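Local coordinates for glycoside hydrolase family 81 (Clostridium thermocellum, PDB 6FOP), which probably hydrolyses beta-1,3-glucans such as laminarin, as a glycoside hydrolase of the bacterium's cellulosome, at residues K373-E377 and D434-A438; E377-T381 and W443-V447; E386-L390 and I401-S405; Y420-L424 and L450-I454; L424-Q429 and Q502-W507. All blocks are in the same frame, centred on the assembly; numbering follows the deposited sequence. Where two conformers were deposited one is given.

Contact 1: K373-E377 and D434-A438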
# COMPACT_ATOMS: atom_id res chain seq x y z
N LYS A 373 1.32 -19.08 -20.96
CA LYS A 373 0.20 -18.74 -21.82
C LYS A 373 -0.98 -19.65 -21.58
O LYS A 373 -2.11 -19.17 -21.40
CB LYS A 373 0.60 -18.78 -23.29
CG LYS A 373 1.47 -17.62 -23.77
CD LYS A 373 1.73 -17.72 -25.28
CE LYS A 373 2.34 -16.48 -25.88
NZ LYS A 373 2.49 -16.63 -27.36
N SER A 374 -0.80 -20.97 -21.62
CA SER A 374 -1.95 -21.87 -21.53
C SER A 374 -2.66 -21.68 -20.18
O SER A 374 -3.90 -21.70 -20.11
CB SER A 374 -1.56 -23.32 -21.77
OG SER A 374 -0.66 -23.81 -20.78
N SER A 375 -1.89 -21.50 -19.12
CA SER A 375 -2.53 -21.36 -17.82
C SER A 375 -3.24 -20.01 -17.68
O SER A 375 -4.35 -19.98 -17.16
CB SER A 375 -1.57 -21.62 -16.67
OG SER A 375 -0.60 -20.62 -16.60
N LEU A 376 -2.64 -18.91 -18.16
CA LEU A 376 -3.31 -17.62 -18.14
C LEU A 376 -4.57 -17.65 -19.00
O LEU A 376 -5.61 -17.13 -18.61
CB LEU A 376 -2.39 -16.48 -18.55
CG LEU A 376 -1.34 -16.11 -17.51
CD1 LEU A 376 -0.43 -15.06 -18.08
CD2 LEU A 376 -1.96 -15.66 -16.18
N GLU A 377 -4.50 -18.28 -20.17
CA GLU A 377 -5.67 -18.35 -21.05
C GLU A 377 -6.80 -19.14 -20.34
O GLU A 377 -7.96 -18.77 -20.42
CB GLU A 377 -5.30 -18.97 -22.39
CG GLU A 377 -4.33 -18.11 -23.20
CD GLU A 377 -3.76 -18.79 -24.43
OE1 GLU A 377 -4.33 -19.80 -24.88
OE2 GLU A 377 -2.74 -18.28 -24.95
N ASP A 434 5.20 -10.72 -27.11
CA ASP A 434 4.11 -11.11 -27.97
C ASP A 434 3.03 -10.04 -27.86
O ASP A 434 2.12 -10.15 -27.02
CB ASP A 434 3.59 -12.50 -27.63
CG ASP A 434 2.54 -12.98 -28.57
OD1 ASP A 434 2.00 -12.18 -29.35
OD2 ASP A 434 2.20 -14.19 -28.49
N PRO A 435 3.16 -8.98 -28.68
CA PRO A 435 2.17 -7.91 -28.67
C PRO A 435 0.78 -8.36 -29.12
O PRO A 435 -0.22 -7.74 -28.77
CB PRO A 435 2.76 -6.87 -29.64
CG PRO A 435 3.58 -7.67 -30.60
CD PRO A 435 4.12 -8.82 -29.79
N GLN A 436 0.74 -9.41 -29.92
CA GLN A 436 -0.51 -9.97 -30.43
C GLN A 436 -1.33 -10.56 -29.25
O GLN A 436 -2.48 -10.20 -29.02
CB GLN A 436 -0.13 -11.02 -31.49
CG GLN A 436 -1.23 -11.83 -32.08
CD GLN A 436 -0.68 -12.88 -33.00
OE1 GLN A 436 0.11 -13.73 -32.58
NE2 GLN A 436 -1.04 -12.81 -34.25
N TRP A 437 -0.68 -11.42 -28.48
CA TRP A 437 -1.33 -12.08 -27.33
C TRP A 437 -1.89 -11.06 -26.30
O TRP A 437 -2.99 -11.20 -25.77
CB TRP A 437 -0.32 -12.99 -26.62
CG TRP A 437 -0.88 -13.89 -25.58
CD1 TRP A 437 -1.28 -15.18 -25.75
CD2 TRP A 437 -1.09 -13.59 -24.19
NE1 TRP A 437 -1.72 -15.70 -24.58
CE2 TRP A 437 -1.66 -14.74 -23.61
CE3 TRP A 437 -0.88 -12.46 -23.39
CZ2 TRP A 437 -1.97 -14.82 -22.25
CZ3 TRP A 437 -1.22 -12.53 -22.04
CH2 TRP A 437 -1.75 -13.71 -21.48
N ALA A 438 -1.10 -10.03 -26.05
CA ALA A 438 -1.41 -9.04 -25.04
C ALA A 438 -2.38 -7.95 -25.51
O ALA A 438 -2.79 -7.12 -24.69
CB ALA A 438 -0.11 -8.39 -24.56
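Lys373 and Glu377, one turn apart on helix 362-379, both reach the indole of Trp437, whose short helix 435-438 is N-capped by Asp434. Both segments lie in the C-terminal domain of glycosyl hydrolase family 81, of the six-hairpin clan, whose textbook fold is an (alpha/alpha)6 barrel. The lysine shows how one long chain can serve two chemistries. Its CB lies 4.1 Å from Trp437 NE1, at the start of a run across the five-membered ring. CG is 3.7 Å above the ring plane, displaced toward the rim, and makes a CH-pi contact. CD continues over the same part of the indole, and CE stands 3.8 Å from Trp437 CD1 while also approaching the aspartate. NZ then closes a salt bridge of 2.7 Å to Asp434 OD2, using the anti lone pair of that oxygen. The chain is extended beyond CG, and it slides past the tryptophan in the opposite direction, which is how the ammonium group arrives at the start of helix 435-438. The other aspartate oxygen, OD1, caps that helix by accepting from Trp437 N at 2.9 Å; the N-H comes from above the carboxylate plane. Asp434 therefore joins the lysine to the backbone that carries the indole. Leu376 CD1 comes obliquely to Trp437 CH2, the two side chains crossing at about a right angle, and Leu376 continues the apolar surface toward Phe423 of helix 416-433. At the indole's edge, Trp437 NE1 donates to the anti lone pair of Glu377 OE2 at 2.8 Å, the oxygen only 4° out of the ring plane.

Contact 2: E377-T381 and W443-V447. With CA (calcium ion), chain C; CA (calcium ion), chain D.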
# COMPACT_ATOMS: atom_id res chain seq x y z
N GLU A 377 -4.50 -18.28 -20.17
CA GLU A 377 -5.67 -18.35 -21.05
C GLU A 377 -6.80 -19.14 -20.34
O GLU A 377 -7.96 -18.77 -20.42
CB GLU A 377 -5.30 -18.97 -22.39
CG GLU A 377 -4.33 -18.11 -23.20
CD GLU A 377 -3.76 -18.79 -24.43
OE1 GLU A 377 -4.33 -19.80 -24.88
OE2 GLU A 377 -2.74 -18.28 -24.95
N ASP A 378 -6.44 -20.18 -19.60
CA ASP A 378 -7.43 -20.96 -18.81
C ASP A 378 -8.02 -20.06 -17.70
O ASP A 378 -9.24 -19.88 -17.60
CB ASP A 378 -6.79 -22.26 -18.26
CG ASP A 378 -7.79 -23.19 -17.60
OD1 ASP A 378 -8.95 -22.80 -17.28
OD2 ASP A 378 -7.42 -24.38 -17.40
N TRP A 379 -7.16 -19.48 -16.88
CA TRP A 379 -7.65 -18.62 -15.80
C TRP A 379 -8.52 -17.50 -16.34
O TRP A 379 -9.48 -17.11 -15.66
CB TRP A 379 -6.50 -18.06 -14.96
CG TRP A 379 -5.98 -19.01 -13.90
CD1 TRP A 379 -4.92 -19.88 -13.99
CD2 TRP A 379 -6.51 -19.20 -12.59
NE1 TRP A 379 -4.76 -20.56 -12.83
CE2 TRP A 379 -5.72 -20.15 -11.94
CE3 TRP A 379 -7.58 -18.62 -11.89
CZ2 TRP A 379 -5.99 -20.56 -10.62
CZ3 TRP A 379 -7.83 -19.02 -10.61
CH2 TRP A 379 -7.04 -19.96 -9.98
N PHE A 380 -8.17 -16.95 -17.51
CA PHE A 380 -8.86 -15.81 -18.09
C PHE A 380 -10.08 -16.18 -18.92
O PHE A 380 -10.63 -15.32 -19.61
CB PHE A 380 -7.89 -14.93 -18.93
CG PHE A 380 -6.80 -14.26 -18.15
CD1 PHE A 380 -6.90 -14.02 -16.77
CD2 PHE A 380 -5.66 -13.82 -18.81
CE1 PHE A 380 -5.88 -13.37 -16.09
CE2 PHE A 380 -4.66 -13.16 -18.13
CZ PHE A 380 -4.77 -12.94 -16.76
N THR A 381 -10.52 -17.45 -18.81
CA THR A 381 -11.75 -17.93 -19.44
C THR A 381 -12.59 -18.67 -18.39
O THR A 381 -12.10 -19.57 -17.73
CB THR A 381 -11.40 -18.91 -20.58
OG1 THR A 381 -10.51 -18.27 -21.50
CG2 THR A 381 -12.66 -19.33 -21.31
N TRP A 443 -5.91 -11.28 -25.01
CA TRP A 443 -5.91 -11.52 -23.57
C TRP A 443 -5.75 -10.25 -22.73
O TRP A 443 -5.85 -10.32 -21.49
CB TRP A 443 -4.85 -12.59 -23.22
CG TRP A 443 -5.19 -13.83 -24.00
CD1 TRP A 443 -4.60 -14.27 -25.17
CD2 TRP A 443 -6.27 -14.71 -23.74
NE1 TRP A 443 -5.25 -15.38 -25.63
CE2 TRP A 443 -6.29 -15.67 -24.78
CE3 TRP A 443 -7.24 -14.78 -22.73
CZ2 TRP A 443 -7.23 -16.70 -24.83
CZ3 TRP A 443 -8.16 -15.82 -22.76
CH2 TRP A 443 -8.16 -16.76 -23.81
N GLY A 444 -5.47 -9.11 -23.37
CA GLY A 444 -5.22 -7.88 -22.63
C GLY A 444 -6.43 -7.35 -21.87
O GLY A 444 -6.26 -6.72 -20.81
N ALA A 445 -7.64 -7.63 -22.36
CA ALA A 445 -8.83 -7.15 -21.64
C ALA A 445 -8.99 -7.81 -20.25
O ALA A 445 -9.25 -7.13 -19.24
CB ALA A 445 -10.07 -7.33 -22.50
N MET A 446 -8.78 -9.13 -20.17
CA MET A 446 -8.82 -9.78 -18.87
C MET A 446 -7.66 -9.36 -17.97
O MET A 446 -7.86 -9.13 -16.75
CB MET A 446 -8.89 -11.31 -19.01
CG MET A 446 -10.25 -11.87 -19.41
SD MET A 446 -11.56 -11.51 -18.21
CE MET A 446 -11.04 -12.62 -16.88
N VAL A 447 -6.46 -9.19 -18.54
CA VAL A 447 -5.34 -8.69 -17.76
C VAL A 447 -5.70 -7.35 -17.10
O VAL A 447 -5.46 -7.12 -15.90
CB VAL A 447 -4.06 -8.54 -18.60
CG1 VAL A 447 -2.94 -7.84 -17.83
CG2 VAL A 447 -3.58 -9.91 -19.08
CA CA C . -10.89 -21.48 -17.10
CA CA D . -9.85 -25.20 -17.13
O HOH W 1 -8.75 -27.21 -17.42
O HOH W 2 -9.90 -25.61 -14.97
O HOH W 3 -10.10 -24.93 -19.47
O HOH W 4 -11.66 -26.71 -17.64
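The two-calcium site at the end of helix 362-379 shares its stretch of chain with an aromatic contact, in which Glu377, Phe380 and Thr381 pack on Trp443, Met446 and Val447. Asp378 OD1 bridges the metals, 2.4 Å from one calcium and 2.6 Å from the other. The first ion also takes the carbonyls of Asp378 and Thr381, which pins the backbone just where Phe380 leaves helical geometry; Glu386 and Lys389 complete its protein ligands. On the other side of this turn the aliphatic part of Glu377 lies on the indole. Its CG sits 3.5 Å above the Trp443 plane in a CH-pi contact, and the carboxylate runs almost parallel to the ring, 3° apart, while OE2 is bonded to Trp437. Thr381 OG1 stands in the plane of the same indole, at its edge, 3.6 Å from CZ3. With chi1 at -55° this hydroxyl turns back beside its own backbone N and donates to Glu377 O at 2.8 Å, tying the last helical turn together. Phe380 carries the apolar half. Met446 CB lies over one face of its ring, 3.7 Å from CG, and the methionine bends at chi2 and chi3 so that its chain folds back past Phe380 O. Toward the far end of the ring, Val447 CG2 touches CE2 at 3.6 Å. Helix 440-455 has further neighbours: Val447 also rests on Leu424 and Ala427 of helix 416-433, Met446 meets Glu5 of strand 2-5, and Trp443 meets the indole of Trp437.

Contact 3: E386-L390 and I401-S405. With CA (calcium ion), chain C; CA (calcium ion), chain D; ACT (acetate ion), chain X.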
# COMPACT_ATOMS: atom_id res chain seq x y z
N GLU A 386 -17.36 -24.88 -15.07
CA GLU A 386 -15.97 -24.97 -14.63
C GLU A 386 -15.92 -24.55 -13.17
O GLU A 386 -16.59 -23.59 -12.79
CB GLU A 386 -15.08 -24.06 -15.48
CG GLU A 386 -13.60 -24.28 -15.30
CD GLU A 386 -12.74 -23.37 -16.17
OE1 GLU A 386 -13.17 -22.24 -16.52
OE2 GLU A 386 -11.58 -23.74 -16.47
N THR A 387 -15.16 -25.26 -12.35
CA THR A 387 -15.08 -24.94 -10.93
C THR A 387 -13.72 -24.47 -10.46
O THR A 387 -13.59 -24.00 -9.31
CB THR A 387 -15.47 -26.15 -10.08
OG1 THR A 387 -14.64 -27.25 -10.43
CG2 THR A 387 -16.92 -26.51 -10.33
N ALA A 388 -12.71 -24.60 -11.31
CA ALA A 388 -11.37 -24.12 -10.99
C ALA A 388 -10.77 -23.43 -12.20
O ALA A 388 -11.08 -23.77 -13.33
CB ALA A 388 -10.49 -25.28 -10.58
N LYS A 389 -9.93 -22.46 -11.91
CA LYS A 389 -9.21 -21.68 -12.90
C LYS A 389 -10.18 -20.81 -13.68
O LYS A 389 -10.36 -20.94 -14.88
CB LYS A 389 -8.28 -22.52 -13.81
CG LYS A 389 -7.31 -23.39 -13.06
CD LYS A 389 -6.40 -24.14 -14.03
CE LYS A 389 -5.29 -24.87 -13.29
NZ LYS A 389 -5.80 -25.88 -12.32
N LEU A 390 -10.77 -19.88 -12.93
CA LEU A 390 -11.72 -18.93 -13.48
C LEU A 390 -11.82 -17.74 -12.53
O LEU A 390 -11.45 -17.85 -11.34
CB LEU A 390 -13.12 -19.56 -13.68
CG LEU A 390 -13.75 -20.05 -12.36
CD1 LEU A 390 -14.76 -19.06 -11.79
CD2 LEU A 390 -14.28 -21.44 -12.41
N ILE A 401 -12.88 -12.22 -8.14
CA ILE A 401 -12.36 -13.24 -7.24
C ILE A 401 -11.99 -14.44 -8.09
O ILE A 401 -12.81 -14.96 -8.84
CB ILE A 401 -13.40 -13.67 -6.18
CG1 ILE A 401 -13.87 -12.44 -5.35
CG2 ILE A 401 -12.86 -14.79 -5.29
CD1 ILE A 401 -15.12 -12.70 -4.55
N GLY A 402 -10.76 -14.91 -7.96
CA GLY A 402 -10.35 -16.13 -8.64
C GLY A 402 -10.66 -17.36 -7.80
O GLY A 402 -10.48 -17.35 -6.56
N TYR A 403 -11.07 -18.44 -8.46
CA TYR A 403 -11.33 -19.74 -7.79
C TYR A 403 -10.46 -20.82 -8.41
O TYR A 403 -10.41 -20.88 -9.64
CB TYR A 403 -12.80 -20.13 -7.83
CG TYR A 403 -13.68 -19.20 -7.02
CD1 TYR A 403 -13.57 -19.13 -5.63
CD2 TYR A 403 -14.57 -18.35 -7.64
CE1 TYR A 403 -14.35 -18.23 -4.89
CE2 TYR A 403 -15.35 -17.47 -6.91
CZ TYR A 403 -15.24 -17.42 -5.54
OH TYR A 403 -16.05 -16.52 -4.87
N PRO A 404 -9.80 -21.67 -7.61
CA PRO A 404 -9.90 -21.70 -6.14
C PRO A 404 -9.19 -20.54 -5.44
O PRO A 404 -8.18 -20.01 -5.92
CB PRO A 404 -9.22 -23.02 -5.74
CG PRO A 404 -8.81 -23.68 -7.00
CD PRO A 404 -8.99 -22.77 -8.16
N SER A 405 -9.81 -20.11 -4.33
CA SER A 405 -9.32 -19.00 -3.54
C SER A 405 -8.42 -19.51 -2.44
O SER A 405 -8.30 -20.74 -2.22
CB SER A 405 -10.52 -18.33 -2.89
OG SER A 405 -11.21 -19.27 -2.10
CA CA C . -10.89 -21.48 -17.10
CA CA D . -9.85 -25.20 -17.13
C ACT X . -12.34 -29.58 -8.66
O ACT X . -11.81 -30.11 -7.63
OXT ACT X . -12.13 -28.40 -9.01
CH3 ACT X . -13.28 -30.41 -9.50
O HOH W 2 -9.90 -25.61 -14.97
O HOH W 1 -8.75 -27.21 -17.42
O HOH W 3 -10.10 -24.93 -19.47
O HOH W 4 -11.66 -26.71 -17.64
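Tyr403 O faces both Lys389 and Leu390, the signature of a G1 beta bulge at the mouth of an antiparallel hairpin. Lys389 N donates to it at 2.8 Å in the carbonyl plane, whereas the bond from Leu390 N is weak, 3.5 Å. In return Tyr403 N gives a nearly straight bond of 3.0 Å to Leu390 O, making Leu390 and Tyr403 a hydrogen-bonded pair; their side chains share a sheet face, with Leu390 CD1 at the tyrosine's ring edge. Beside the bulge, Ala388 CB touches CD of Pro404, which follows a cis peptide bond. Lys389 takes up a left-handed backbone conformation (phi 68°), and its carbonyl, turned away from the strand, binds a calcium ion at 2.3 Å. Glu386 chelates that ion with both oxygens, and its OE2 also reaches the second calcium, 2.4 Å from each. A water on the second metal donates to Ala388 O at 2.7 Å, so the loop is fastened through the solvent shell as well. Further out, Trp379 of helix 362-379 packs against Lys389 and Pro404, while Tyr403 lies among Leu14, Ala18 and Val20, its OH bonded to Lys19 O; strand 399-403 thus lies between helix 362-379 and the N-terminal loops.

Contact 4: Y420-L424 and L450-I454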
# COMPACT_ATOMS: atom_id res chain seq x y z
N TYR A 420 -2.74 -11.41 -7.42
CA TYR A 420 -2.83 -11.04 -8.82
C TYR A 420 -1.54 -10.43 -9.35
O TYR A 420 -1.31 -10.46 -10.55
CB TYR A 420 -4.01 -10.12 -9.06
CG TYR A 420 -5.37 -10.70 -8.71
CD1 TYR A 420 -5.56 -12.01 -8.37
CD2 TYR A 420 -6.49 -9.86 -8.67
CE1 TYR A 420 -6.80 -12.51 -8.02
CE2 TYR A 420 -7.71 -10.33 -8.31
CZ TYR A 420 -7.88 -11.65 -7.97
OH TYR A 420 -9.09 -12.16 -7.60
N GLY A 421 -0.69 -9.89 -8.50
CA GLY A 421 0.59 -9.36 -8.94
C GLY A 421 1.41 -10.40 -9.70
O GLY A 421 2.07 -10.06 -10.68
N TYR A 422 1.37 -11.65 -9.24
CA TYR A 422 2.08 -12.72 -9.92
C TYR A 422 1.49 -13.00 -11.31
O TYR A 422 2.24 -13.24 -12.27
CB TYR A 422 2.04 -14.00 -9.09
CG TYR A 422 2.87 -13.96 -7.83
CD1 TYR A 422 4.26 -13.96 -7.87
CD2 TYR A 422 2.27 -13.96 -6.56
CE1 TYR A 422 5.01 -13.96 -6.72
CE2 TYR A 422 3.03 -13.95 -5.39
CZ TYR A 422 4.41 -13.94 -5.47
OH TYR A 422 5.19 -13.93 -4.33
N PHE A 423 0.16 -12.99 -11.43
CA PHE A 423 -0.50 -13.18 -12.72
C PHE A 423 -0.13 -12.04 -13.68
O PHE A 423 0.16 -12.26 -14.87
CB PHE A 423 -2.05 -13.22 -12.58
CG PHE A 423 -2.60 -14.50 -12.02
CD1 PHE A 423 -2.40 -14.86 -10.69
CD2 PHE A 423 -3.37 -15.34 -12.81
CE1 PHE A 423 -2.91 -16.05 -10.18
CE2 PHE A 423 -3.89 -16.52 -12.31
CZ PHE A 423 -3.64 -16.89 -10.99
N LEU A 424 -0.10 -10.82 -13.15
CA LEU A 424 0.25 -9.66 -13.93
C LEU A 424 1.70 -9.69 -14.39
O LEU A 424 2.01 -9.27 -15.50
CB LEU A 424 -0.05 -8.37 -13.15
CG LEU A 424 -1.53 -8.13 -12.84
CD1 LEU A 424 -1.64 -6.91 -11.93
CD2 LEU A 424 -2.35 -7.97 -14.11
N LEU A 450 -7.87 -7.56 -13.99
CA LEU A 450 -7.10 -7.86 -12.75
C LEU A 450 -6.45 -6.58 -12.24
O LEU A 450 -6.44 -6.34 -11.02
CB LEU A 450 -6.03 -8.95 -12.95
CG LEU A 450 -6.51 -10.38 -12.77
CD1 LEU A 450 -7.54 -10.80 -13.77
CD2 LEU A 450 -5.31 -11.33 -12.79
N ILE A 451 -5.89 -5.77 -13.14
CA ILE A 451 -5.31 -4.49 -12.73
C ILE A 451 -6.39 -3.62 -12.06
O ILE A 451 -6.14 -3.05 -10.99
CB ILE A 451 -4.66 -3.72 -13.90
CG1 ILE A 451 -3.53 -4.57 -14.52
CG2 ILE A 451 -4.13 -2.36 -13.41
CD1 ILE A 451 -2.88 -3.94 -15.73
N LYS A 452 -7.57 -3.55 -12.67
CA LYS A 452 -8.65 -2.74 -12.12
C LYS A 452 -9.15 -3.28 -10.80
O LYS A 452 -9.54 -2.48 -9.93
CB LYS A 452 -9.81 -2.55 -13.11
CG LYS A 452 -9.47 -1.63 -14.25
CD LYS A 452 -10.60 -1.57 -15.27
CE LYS A 452 -10.45 -0.39 -16.21
NZ LYS A 452 -10.86 0.87 -15.56
N ASP A 453 -9.18 -4.59 -10.60
CA ASP A 453 -9.61 -5.07 -9.31
C ASP A 453 -8.70 -4.56 -8.18
O ASP A 453 -9.20 -4.17 -7.13
CB ASP A 453 -9.68 -6.60 -9.25
CG ASP A 453 -10.18 -7.09 -7.90
OD1 ASP A 453 -11.40 -6.93 -7.61
OD2 ASP A 453 -9.34 -7.60 -7.13
N ILE A 454 -7.37 -4.54 -8.40
CA ILE A 454 -6.45 -4.18 -7.32
C ILE A 454 -6.04 -2.72 -7.30
O ILE A 454 -5.65 -2.23 -6.25
CB ILE A 454 -5.20 -5.07 -7.32
CG1 ILE A 454 -4.30 -4.85 -8.56
CG2 ILE A 454 -5.64 -6.53 -7.16
CD1 ILE A 454 -3.00 -5.65 -8.51
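Asp453 OD1, on a carboxylate set beside the ring edge of Tyr420, is gripped by three groups: a salt bridge from Arg468 and hydrogen bonds from Thr399 OG1 and the amide of Leu400. The other oxygen, OD2, is bonded to ND1 of His416 and comes to 3.4 Å from Tyr420 CE2. The charge is buried, and this set of partners would be expected to favour the ionised form. Tyr420 is fixed at its far end too, its OH bonded to Leu400 O. Between these polar ends the ring offers one face to Leu450, whose CG is 4.1 Å from CD2, the two side chains crossing at about a right angle. Ile454 CG2 touches the same CD2 obliquely. Helices 416-433 and 440-455 run roughly antiparallel at this point, their segment axes at 149° and 10.3 Å apart, a pairing in keeping with the alpha-helical barrel known for the catalytic domain of this family. Beside the tyrosine, branched aliphatic chains fill that spacing. Both methyls of Leu424 touch Ile451 CG1, CD2 more closely at 3.6 Å; CD2 also lies near Leu450 CB, while CD1 meets Ile454 CD1 tip to tip at 3.9 Å. The isoleucine reaches this far because its CG1 stands between backbone N and carbonyl carbon (chi1 67°), which points the chain across to the leucine and puts CG2 against the tyrosine. Leu450 CD2 also reaches Phe423 CB at 3.8 Å.

Contact 5: L424-Q429 and Q502-W507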
# COMPACT_ATOMS: atom_id res chain seq x y z
N LEU A 424 -0.10 -10.82 -13.15
CA LEU A 424 0.25 -9.66 -13.93
C LEU A 424 1.70 -9.69 -14.39
O LEU A 424 2.01 -9.27 -15.50
CB LEU A 424 -0.05 -8.37 -13.15
CG LEU A 424 -1.53 -8.13 -12.84
CD1 LEU A 424 -1.64 -6.91 -11.93
CD2 LEU A 424 -2.35 -7.97 -14.11
N HIS A 425 2.58 -10.20 -13.53
CA HIS A 425 3.99 -10.32 -13.90
C HIS A 425 4.13 -11.26 -15.12
O HIS A 425 4.79 -10.92 -16.11
CB HIS A 425 4.86 -10.75 -12.73
CG HIS A 425 6.32 -10.68 -13.05
ND1 HIS A 425 7.26 -11.28 -12.26
CD2 HIS A 425 7.00 -10.07 -14.05
CE1 HIS A 425 8.46 -11.05 -12.77
NE2 HIS A 425 8.33 -10.34 -13.86
N ALA A 426 3.48 -12.41 -15.04
CA ALA A 426 3.54 -13.36 -16.15
C ALA A 426 2.95 -12.76 -17.40
O ALA A 426 3.51 -12.91 -18.49
CB ALA A 426 2.83 -14.65 -15.78
N ALA A 427 1.82 -12.07 -17.28
CA ALA A 427 1.20 -11.44 -18.45
C ALA A 427 2.11 -10.39 -19.07
O ALA A 427 2.19 -10.28 -20.28
CB ALA A 427 -0.11 -10.81 -18.06
N ALA A 428 2.76 -9.60 -18.23
CA ALA A 428 3.71 -8.59 -18.70
C ALA A 428 4.89 -9.21 -19.44
O ALA A 428 5.32 -8.68 -20.49
CB ALA A 428 4.18 -7.72 -17.56
N GLN A 429 5.46 -10.29 -18.89
CA GLN A 429 6.56 -10.95 -19.59
C GLN A 429 6.10 -11.48 -20.95
O GLN A 429 6.86 -11.39 -21.94
CB GLN A 429 7.15 -12.06 -18.74
CG GLN A 429 7.86 -11.62 -17.47
CD GLN A 429 9.06 -10.73 -17.70
OE1 GLN A 429 9.58 -10.64 -18.81
NE2 GLN A 429 9.52 -10.05 -16.66
N GLN A 502 5.33 -3.32 -9.91
CA GLN A 502 6.33 -3.46 -11.00
C GLN A 502 5.74 -4.15 -12.22
O GLN A 502 6.05 -3.79 -13.34
CB GLN A 502 7.63 -4.10 -10.51
CG GLN A 502 7.55 -5.59 -10.15
CD GLN A 502 7.85 -6.52 -11.29
OE1 GLN A 502 8.60 -6.19 -12.21
NE2 GLN A 502 7.28 -7.71 -11.20
N ALA A 503 4.90 -5.15 -11.98
CA ALA A 503 4.26 -5.82 -13.10
C ALA A 503 3.38 -4.86 -13.90
O ALA A 503 3.31 -4.97 -15.12
CB ALA A 503 3.43 -7.00 -12.61
N ILE A 504 2.67 -3.96 -13.20
CA ILE A 504 1.85 -2.94 -13.88
C ILE A 504 2.72 -2.00 -14.73
O ILE A 504 2.36 -1.66 -15.87
CB ILE A 504 1.00 -2.18 -12.86
CG1 ILE A 504 -0.08 -3.11 -12.29
CG2 ILE A 504 0.32 -0.99 -13.51
CD1 ILE A 504 -0.91 -2.50 -11.19
N ILE A 505 3.87 -1.61 -14.21
CA ILE A 505 4.81 -0.79 -15.00
C ILE A 505 5.17 -1.52 -16.30
O ILE A 505 5.09 -0.97 -17.41
CB ILE A 505 6.11 -0.45 -14.24
CG1 ILE A 505 5.81 0.37 -12.97
CG2 ILE A 505 7.11 0.27 -15.13
CD1 ILE A 505 7.02 0.63 -12.10
N LEU A 506 5.58 -2.79 -16.14
CA LEU A 506 6.00 -3.56 -17.31
C LEU A 506 4.87 -3.77 -18.29
O LEU A 506 5.08 -3.64 -19.50
CB LEU A 506 6.57 -4.91 -16.90
CG LEU A 506 7.85 -4.97 -16.08
CD1 LEU A 506 8.23 -6.41 -15.71
CD2 LEU A 506 8.99 -4.25 -16.81
N TRP A 507 3.67 -4.08 -17.79
CA TRP A 507 2.52 -4.23 -18.68
C TRP A 507 2.21 -2.97 -19.47
O TRP A 507 2.01 -3.00 -20.67
CB TRP A 507 1.29 -4.65 -17.87
CG TRP A 507 0.07 -4.77 -18.70
CD1 TRP A 507 -0.90 -3.82 -18.87
CD2 TRP A 507 -0.31 -5.86 -19.54
NE1 TRP A 507 -1.86 -4.25 -19.75
CE2 TRP A 507 -1.51 -5.50 -20.19
CE3 TRP A 507 0.25 -7.12 -19.81
CZ2 TRP A 507 -2.19 -6.36 -21.06
CZ3 TRP A 507 -0.41 -7.96 -20.68
CH2 TRP A 507 -1.61 -7.57 -21.30
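Ala503 and Ala428 bring two nearly parallel helices together, and the small alanine side chains are consistent with the close approach. Ala503 CB lies 3.4 Å from His425 N, against the opposite backbone, and Ala428 CB rests 3.7 Å from Leu506 CB. The segment axes are 8.3 Å apart and inclined by 24°. Larger side chains occupy the margins, and their torsions decide what they touch. Gln502 has its CG placed between backbone N and carbonyl carbon (chi1 70°) and bends again at chi2, so that the amide folds back over the imidazole of His425. NE2 sits 3.6 Å above the centre of that ring, with the amide plane almost perpendicular to it; the same nitrogen is hydrogen-bonded to Asn499. The histidine is held from another direction by Gln429, one turn on. Bent at chi2, Gln429 brings NE2 to 3.1 Å from His425 NE2 in a nearly straight bond; the acceptor lies in the amide plane of Gln429, while the donor is tilted from the imidazole plane. Gln429 NE2 also donates to Pro307 O. At the opposite margin Trp507 extends with CG trans to its backbone N (chi1 177°), which lays the indole edge-on to the neighbouring helix: CZ3 is 3.5 Å from Ala427 O, close to the ring plane, while NE1 is bonded to Glu448. Leu424 runs side by side with Ile504. Around this pair, helix 440-455 closes over Leu424 and Trp507 through Val447 and Ile451, helix 339-359 packs on His425, and helix 514-534 lies behind Ile504.

In the fold
The five contacts illustrate how chemistry changes with depth. Contacts 4 and 5 are buried and meet in Leu424 on helix 416-433, one pairing it roughly antiparallel to helix 440-455, the other nearly parallel to helix 494-511; aliphatic packing dominates both, with polar groups held largely outside the contact itself. Contacts 1, 2 and 3 are only partly buried. Contacts 1 and 2 share Glu377 on helix 362-379 and set aromatic faces against charged chains, and contacts 2 and 3 each supply ligands to the same calcium pair. Contact 3 alone relies on strand-type backbone bonds. Phe423, touching both Leu376 and Trp379, links the outer group to contact 4.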